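Local coordinates for protein hydrogenase maturation factor (Thermoanaerobacter tengcongensis, PDB 3VTH) that probably uses carbamoyl phosphate and ATP to carbamoylate the C-terminal cysteine of HypE during maturation of [NiFe]-hydrogenases, at residues Asp507-Glu521 / Asn590-Asp602. Residues are numbered along the deposited sequence; the frame is centred on the assembly and turned at random.
Sequences DGTGYGTDGNVWGAE and NTAYVSSMGRFFD. With FE (Fe (III) ion), chain I; AP2 (phosphomethylphosphonic acid adenosyl ester), chain H.
D507 turns its carbonyl to the helix start, where G598 N reaches O from above the carbonyl plane (2.9 Å); its OD2 binds the iron together with H483, H487, D734 and two AP2 oxygens, and OD1 is held by H484. The G508 carbonyl takes the hydroxyl of S596, whose OG also caps the helix by accepting from R599 N (3.0 Å). G508 and G598 meet at their CA atoms, 4.0 Å apart; a CB on either would strike the nucleotide analogue AP2, whose O1B is gripped by T509 N (2.7 Å). N516 OD1, bridged through a water to Y593 N, also lies against Y593 CB (3.5 Å), the side chains side by side. V517 forms a single parallel bridge with V594: V517 N donates to Y593 O, S595 N to V517 O (2.8 Å), and V517 CB packs on V594 CG1. G519 O receives D507 N and M597 N from opposite faces of its carbonyl plane. E521, its chain bent at chi2 (-57°), brings OE1 to S595 OG (2.8 Å) on the syn side, G519 N and A520 N on the anti side; a leucine here would probably leave the S595 hydroxyl and both backbone N-H groups without this shared acceptor, and R532 without its salt-bridge mate. In the Kae1-like domain, of the actin-like ATPase clan, hairpin 509-511/517-519 thus meets strand 591-594 and the start of helix 597-607, strand 530-542 backing S595 and helix 551-559 meeting V594 and R599.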
loop_
_atom_site.group_PDB
_atom_site.type_symbol
_atom_site.label_atom_id
_atom_site.label_comp_id
_atom_site.label_asym_id
_atom_site.label_seq_id
_atom_site.Cartn_x
_atom_site.Cartn_y
_atom_site.Cartn_z
ATOM N N ASP A 507 3.475 14.697 10.449
ATOM C CA ASP A 507 3.955 14.480 9.070
ATOM C C ASP A 507 4.814 15.644 8.590
ATOM O O ASP A 507 5.248 16.459 9.409
ATOM C CB ASP A 507 2.813 14.124 8.079
ATOM C CG ASP A 507 1.814 15.260 7.835
ATOM O OD1 ASP A 507 2.017 16.431 8.259
ATOM O OD2 ASP A 507 0.777 14.969 7.190
ATOM N N GLY A 508 5.083 15.705 7.282
ATOM C CA GLY A 508 5.908 16.773 6.707
ATOM C C GLY A 508 5.174 18.074 6.405
ATOM O O GLY A 508 5.552 19.157 6.893
ATOM N N THR A 509 4.143 18.002 5.563
ATOM C CA THR A 509 3.415 19.202 5.176
ATOM C C THR A 509 1.974 18.881 4.875
ATOM O O THR A 509 1.676 18.014 4.065
ATOM C CB THR A 509 3.975 19.868 3.881
ATOM O OG1 THR A 509 4.081 18.878 2.845
ATOM C CG2 THR A 509 5.335 20.469 4.113
ATOM N N GLY A 510 1.081 19.604 5.511
ATOM C CA GLY A 510 -0.323 19.536 5.165
ATOM C C GLY A 510 -0.809 20.945 5.334
ATOM O O GLY A 510 -0.287 21.690 6.165
ATOM N N TYR A 511 -1.790 21.316 4.525
ATOM C CA TYR A 511 -2.303 22.663 4.518
ATOM C C TYR A 511 -3.176 22.879 5.756
ATOM O O TYR A 511 -4.160 22.167 5.945
ATOM C CB TYR A 511 -3.119 22.847 3.244
ATOM C CG TYR A 511 -3.721 24.202 3.081
ATOM C CD1 TYR A 511 -2.980 25.249 2.544
ATOM C CD2 TYR A 511 -5.053 24.434 3.429
ATOM C CE1 TYR A 511 -3.541 26.500 2.380
ATOM C CE2 TYR A 511 -5.623 25.678 3.269
ATOM C CZ TYR A 511 -4.868 26.706 2.735
ATOM O OH TYR A 511 -5.429 27.952 2.583
ATOM N N GLY A 512 -2.791 23.842 6.596
ATOM C CA GLY A 512 -3.540 24.195 7.809
ATOM C C GLY A 512 -4.646 25.201 7.523
ATOM O O GLY A 512 -4.662 25.810 6.455
ATOM N N THR A 513 -5.568 25.383 8.464
ATOM C CA THR A 513 -6.700 26.304 8.256
ATOM C C THR A 513 -6.341 27.760 8.568
ATOM O O THR A 513 -7.151 28.667 8.352
ATOM C CB THR A 513 -7.912 25.904 9.121
ATOM O OG1 THR A 513 -7.505 25.835 10.493
ATOM C CG2 THR A 513 -8.440 24.526 8.691
ATOM N N ASP A 514 -5.134 27.977 9.093
ATOM C CA ASP A 514 -4.700 29.318 9.413
ATOM C C ASP A 514 -3.677 29.857 8.402
ATOM O O ASP A 514 -2.956 30.827 8.689
ATOM C CB ASP A 514 -4.145 29.372 10.847
ATOM C CG ASP A 514 -2.905 28.480 11.042
ATOM O OD1 ASP A 514 -2.555 27.686 10.135
ATOM O OD2 ASP A 514 -2.308 28.556 12.132
ATOM N N GLY A 515 -3.621 29.229 7.230
ATOM C CA GLY A 515 -2.693 29.641 6.165
ATOM C C GLY A 515 -1.261 29.182 6.406
ATOM O O GLY A 515 -0.336 29.571 5.675
ATOM N N ASN A 516 -1.058 28.376 7.442
ATOM C CA ASN A 516 0.281 27.865 7.708
ATOM C C ASN A 516 0.353 26.394 7.401
ATOM O O ASN A 516 -0.675 25.747 7.191
ATOM C CB ASN A 516 0.704 28.157 9.154
ATOM C CG ASN A 516 0.816 29.656 9.438
ATOM O OD1 ASN A 516 1.261 30.431 8.590
ATOM N ND2 ASN A 516 0.391 30.069 10.633
ATOM N N VAL A 517 1.572 25.869 7.350
ATOM C CA VAL A 517 1.793 24.449 7.147
ATOM C C VAL A 517 1.695 23.729 8.491
ATOM O O VAL A 517 2.302 24.174 9.479
ATOM C CB VAL A 517 3.181 24.208 6.523
ATOM C CG1 VAL A 517 3.532 22.716 6.501
ATOM C CG2 VAL A 517 3.247 24.830 5.109
ATOM N N TRP A 518 0.925 22.638 8.527
ATOM C CA TRP A 518 0.728 21.839 9.735
ATOM C C TRP A 518 1.432 20.499 9.560
ATOM O O TRP A 518 1.870 20.169 8.449
ATOM C CB TRP A 518 -0.761 21.596 9.974
ATOM C CG TRP A 518 -1.557 22.786 10.438
ATOM C CD1 TRP A 518 -1.162 24.105 10.465
ATOM C CD2 TRP A 518 -2.923 22.768 10.892
ATOM N NE1 TRP A 518 -2.195 24.894 10.919
ATOM C CE2 TRP A 518 -3.280 24.102 11.198
ATOM C CE3 TRP A 518 -3.870 21.750 11.085
ATOM C CZ2 TRP A 518 -4.560 24.454 11.680
ATOM C CZ3 TRP A 518 -5.139 22.094 11.572
ATOM C CH2 TRP A 518 -5.465 23.435 11.868
ATOM N N GLY A 519 1.531 19.708 10.622
ATOM C CA GLY A 519 2.333 18.467 10.544
ATOM C C GLY A 519 2.921 18.009 11.865
ATOM O O GLY A 519 3.654 17.023 11.922
ATOM N N ALA A 520 2.590 18.722 12.933
ATOM C CA ALA A 520 2.947 18.291 14.269
ATOM C C ALA A 520 1.808 18.679 15.186
ATOM O O ALA A 520 1.965 19.508 16.095
ATOM C CB ALA A 520 4.261 18.937 14.697
ATOM N N GLU A 521 0.655 18.064 14.938
ATOM C CA GLU A 521 -0.610 18.516 15.508
ATOM C C GLU A 521 -1.204 17.494 16.463
ATOM O O GLU A 521 -1.099 16.289 16.230
ATOM C CB GLU A 521 -1.629 18.756 14.386
ATOM C CG GLU A 521 -1.040 19.454 13.146
ATOM C CD GLU A 521 -0.412 20.776 13.494
ATOM O OE1 GLU A 521 0.765 20.996 13.115
ATOM O OE2 GLU A 521 -1.089 21.578 14.177
ATOM N N ASN A 590 8.857 34.722 -0.115
ATOM C CA ASN A 590 8.658 33.276 -0.325
ATOM C C ASN A 590 8.810 32.448 0.952
ATOM O O ASN A 590 9.453 31.392 0.947
ATOM C CB ASN A 590 9.625 32.742 -1.400
ATOM C CG ASN A 590 9.315 33.266 -2.781
ATOM O OD1 ASN A 590 8.156 33.495 -3.133
ATOM N ND2 ASN A 590 10.356 33.446 -3.584
ATOM N N THR A 591 8.236 32.936 2.048
ATOM C CA THR A 591 8.419 32.304 3.345
ATOM C C THR A 591 7.101 31.722 3.845
ATOM O O THR A 591 6.085 32.414 3.876
ATOM C CB THR A 591 9.026 33.322 4.328
ATOM O OG1 THR A 591 10.370 33.606 3.913
ATOM C CG2 THR A 591 9.053 32.793 5.756
ATOM N N ALA A 592 7.111 30.439 4.189
ATOM C CA ALA A 592 5.943 29.801 4.790
ATOM C C ALA A 592 6.220 29.628 6.273
ATOM O O ALA A 592 7.380 29.600 6.682
ATOM C CB ALA A 592 5.664 28.445 4.136
ATOM N N TYR A 593 5.175 29.538 7.083
ATOM C CA TYR A 593 5.358 29.235 8.495
ATOM C C TYR A 593 4.863 27.836 8.766
ATOM O O TYR A 593 3.779 27.451 8.285
ATOM C CB TYR A 593 4.643 30.265 9.365
ATOM C CG TYR A 593 5.337 31.600 9.307
ATOM C CD1 TYR A 593 6.376 31.908 10.181
ATOM C CD2 TYR A 593 4.982 32.545 8.342
ATOM C CE1 TYR A 593 7.026 33.155 10.114
ATOM C CE2 TYR A 593 5.627 33.770 8.264
ATOM C CZ TYR A 593 6.642 34.064 9.145
ATOM O OH TYR A 593 7.257 35.294 9.051
ATOM N N VAL A 594 5.664 27.064 9.507
ATOM C CA VAL A 594 5.417 25.616 9.613
ATOM C C VAL A 594 5.419 25.097 11.038
ATOM O O VAL A 594 6.246 25.502 11.875
ATOM C CB VAL A 594 6.434 24.771 8.774
ATOM C CG1 VAL A 594 6.577 25.343 7.378
ATOM C CG2 VAL A 594 7.834 24.729 9.479
ATOM N N SER A 595 4.476 24.203 11.299
ATOM C CA SER A 595 4.463 23.353 12.498
ATOM C C SER A 595 4.528 21.964 11.902
ATOM O O SER A 595 3.551 21.487 11.321
ATOM C CB SER A 595 3.149 23.534 13.280
ATOM O OG SER A 595 2.917 22.468 14.203
ATOM N N SER A 596 5.682 21.315 11.979
ATOM C CA SER A 596 5.869 20.102 11.180
ATOM C C SER A 596 6.889 19.172 11.811
ATOM O O SER A 596 8.026 19.565 12.039
ATOM C CB SER A 596 6.329 20.477 9.767
ATOM O OG SER A 596 6.834 19.343 9.061
ATOM N N MET A 597 6.478 17.928 12.057
ATOM C CA MET A 597 7.401 16.916 12.584
ATOM C C MET A 597 8.452 16.544 11.542
ATOM O O MET A 597 9.620 16.325 11.867
ATOM C CB MET A 597 6.634 15.678 13.087
ATOM C CG MET A 597 7.510 14.660 13.882
ATOM S SD MET A 597 8.407 15.391 15.275
ATOM C CE MET A 597 7.052 16.056 16.269
ATOM N N GLY A 598 8.048 16.505 10.277
ATOM C CA GLY A 598 9.004 16.239 9.181
ATOM C C GLY A 598 10.127 17.268 9.088
ATOM O O GLY A 598 11.307 16.908 8.962
ATOM N N ARG A 599 9.769 18.550 9.151
ATOM C CA ARG A 599 10.770 19.608 9.094
ATOM C C ARG A 599 11.619 19.623 10.360
ATOM O O ARG A 599 12.815 19.928 10.301
ATOM C CB ARG A 599 10.138 20.999 8.855
ATOM C CG ARG A 599 9.320 21.164 7.538
ATOM C CD ARG A 599 10.119 21.017 6.222
ATOM N NE ARG A 599 10.552 19.636 6.011
ATOM C CZ ARG A 599 9.813 18.677 5.446
ATOM N NH1 ARG A 599 8.589 18.937 4.988
ATOM N NH2 ARG A 599 10.305 17.450 5.340
ATOM N N PHE A 600 10.999 19.320 11.503
ATOM C CA PHE A 600 11.750 19.185 12.771
ATOM C C PHE A 600 12.860 18.138 12.597
ATOM O O PHE A 600 14.045 18.409 12.891
ATOM C CB PHE A 600 10.799 18.829 13.935
ATOM C CG PHE A 600 11.348 19.089 15.330
ATOM C CD1 PHE A 600 12.628 19.607 15.548
ATOM C CD2 PHE A 600 10.569 18.750 16.447
ATOM C CE1 PHE A 600 13.114 19.828 16.857
ATOM C CE2 PHE A 600 11.052 18.958 17.756
ATOM C CZ PHE A 600 12.334 19.498 17.958
ATOM N N PHE A 601 12.493 16.959 12.092
ATOM C CA PHE A 601 13.484 15.924 11.776
ATOM C C PHE A 601 14.563 16.429 10.818
ATOM O O PHE A 601 15.749 16.202 11.062
ATOM C CB PHE A 601 12.821 14.659 11.202
ATOM C CG PHE A 601 12.486 13.632 12.251
ATOM C CD1 PHE A 601 13.184 12.422 12.301
ATOM C CD2 PHE A 601 11.476 13.872 13.188
ATOM C CE1 PHE A 601 12.873 11.454 13.277
ATOM C CE2 PHE A 601 11.157 12.909 14.165
ATOM C CZ PHE A 601 11.868 11.705 14.214
ATOM N N ASP A 602 14.162 17.132 9.753
ATOM C CA ASP A 602 15.153 17.653 8.783
ATOM C C ASP A 602 16.110 18.661 9.429
ATOM O O ASP A 602 17.311 18.657 9.141
ATOM C CB ASP A 602 14.477 18.293 7.570
ATOM C CG ASP A 602 13.857 17.263 6.623
ATOM O OD1 ASP A 602 14.121 16.047 6.779
ATOM O OD2 ASP A 602 13.088 17.686 5.734
HETATM FE FE FE I . 0.316 13.864 5.450
HETATM P PB AP2 H . 2.809 15.187 3.825
HETATM O O1B AP2 H . 3.969 15.488 4.741
HETATM O O2B AP2 H . 1.456 15.110 4.462
HETATM O O3B AP2 H . 2.868 15.999 2.555
HETATM C C3A AP2 H . 3.181 13.501 3.272
HETATM P PA AP2 H . 3.082 12.226 4.562
HETATM O O1A AP2 H . 3.193 10.962 3.720
HETATM O O2A AP2 H . 1.950 12.364 5.550
HETATM O "O5'" AP2 H . 4.430 12.428 5.436
HETATM C "C5'" AP2 H . 5.670 12.102 4.820
HETATM C "C4'" AP2 H . 6.729 12.729 5.698
HETATM O "O4'" AP2 H . 6.856 11.976 6.905
HETATM C "C3'" AP2 H . 8.106 12.696 5.065
HETATM O "O3'" AP2 H . 8.248 13.743 4.100
HETATM C "C2'" AP2 H . 8.970 12.869 6.298
HETATM O "O2'" AP2 H . 9.006 14.272 6.585
HETATM C "C1'" AP2 H . 8.202 12.101 7.383
HETATM N N9 AP2 H . 8.880 10.782 7.549
HETATM C C8 AP2 H . 8.989 9.784 6.638
HETATM N N7 AP2 H . 9.724 8.744 7.116
HETATM C C5 AP2 H . 10.102 9.068 8.368
HETATM C C6 AP2 H . 10.899 8.427 9.445
HETATM N N6 AP2 H . 11.443 7.195 9.281
HETATM N N1 AP2 H . 11.065 9.126 10.601
HETATM C C2 AP2 H . 10.517 10.345 10.800
HETATM N N3 AP2 H . 9.794 10.988 9.858
HETATM C C4 AP2 H . 9.558 10.409 8.647
HETATM O O HOH W 1 2.551 30.115 5.970
#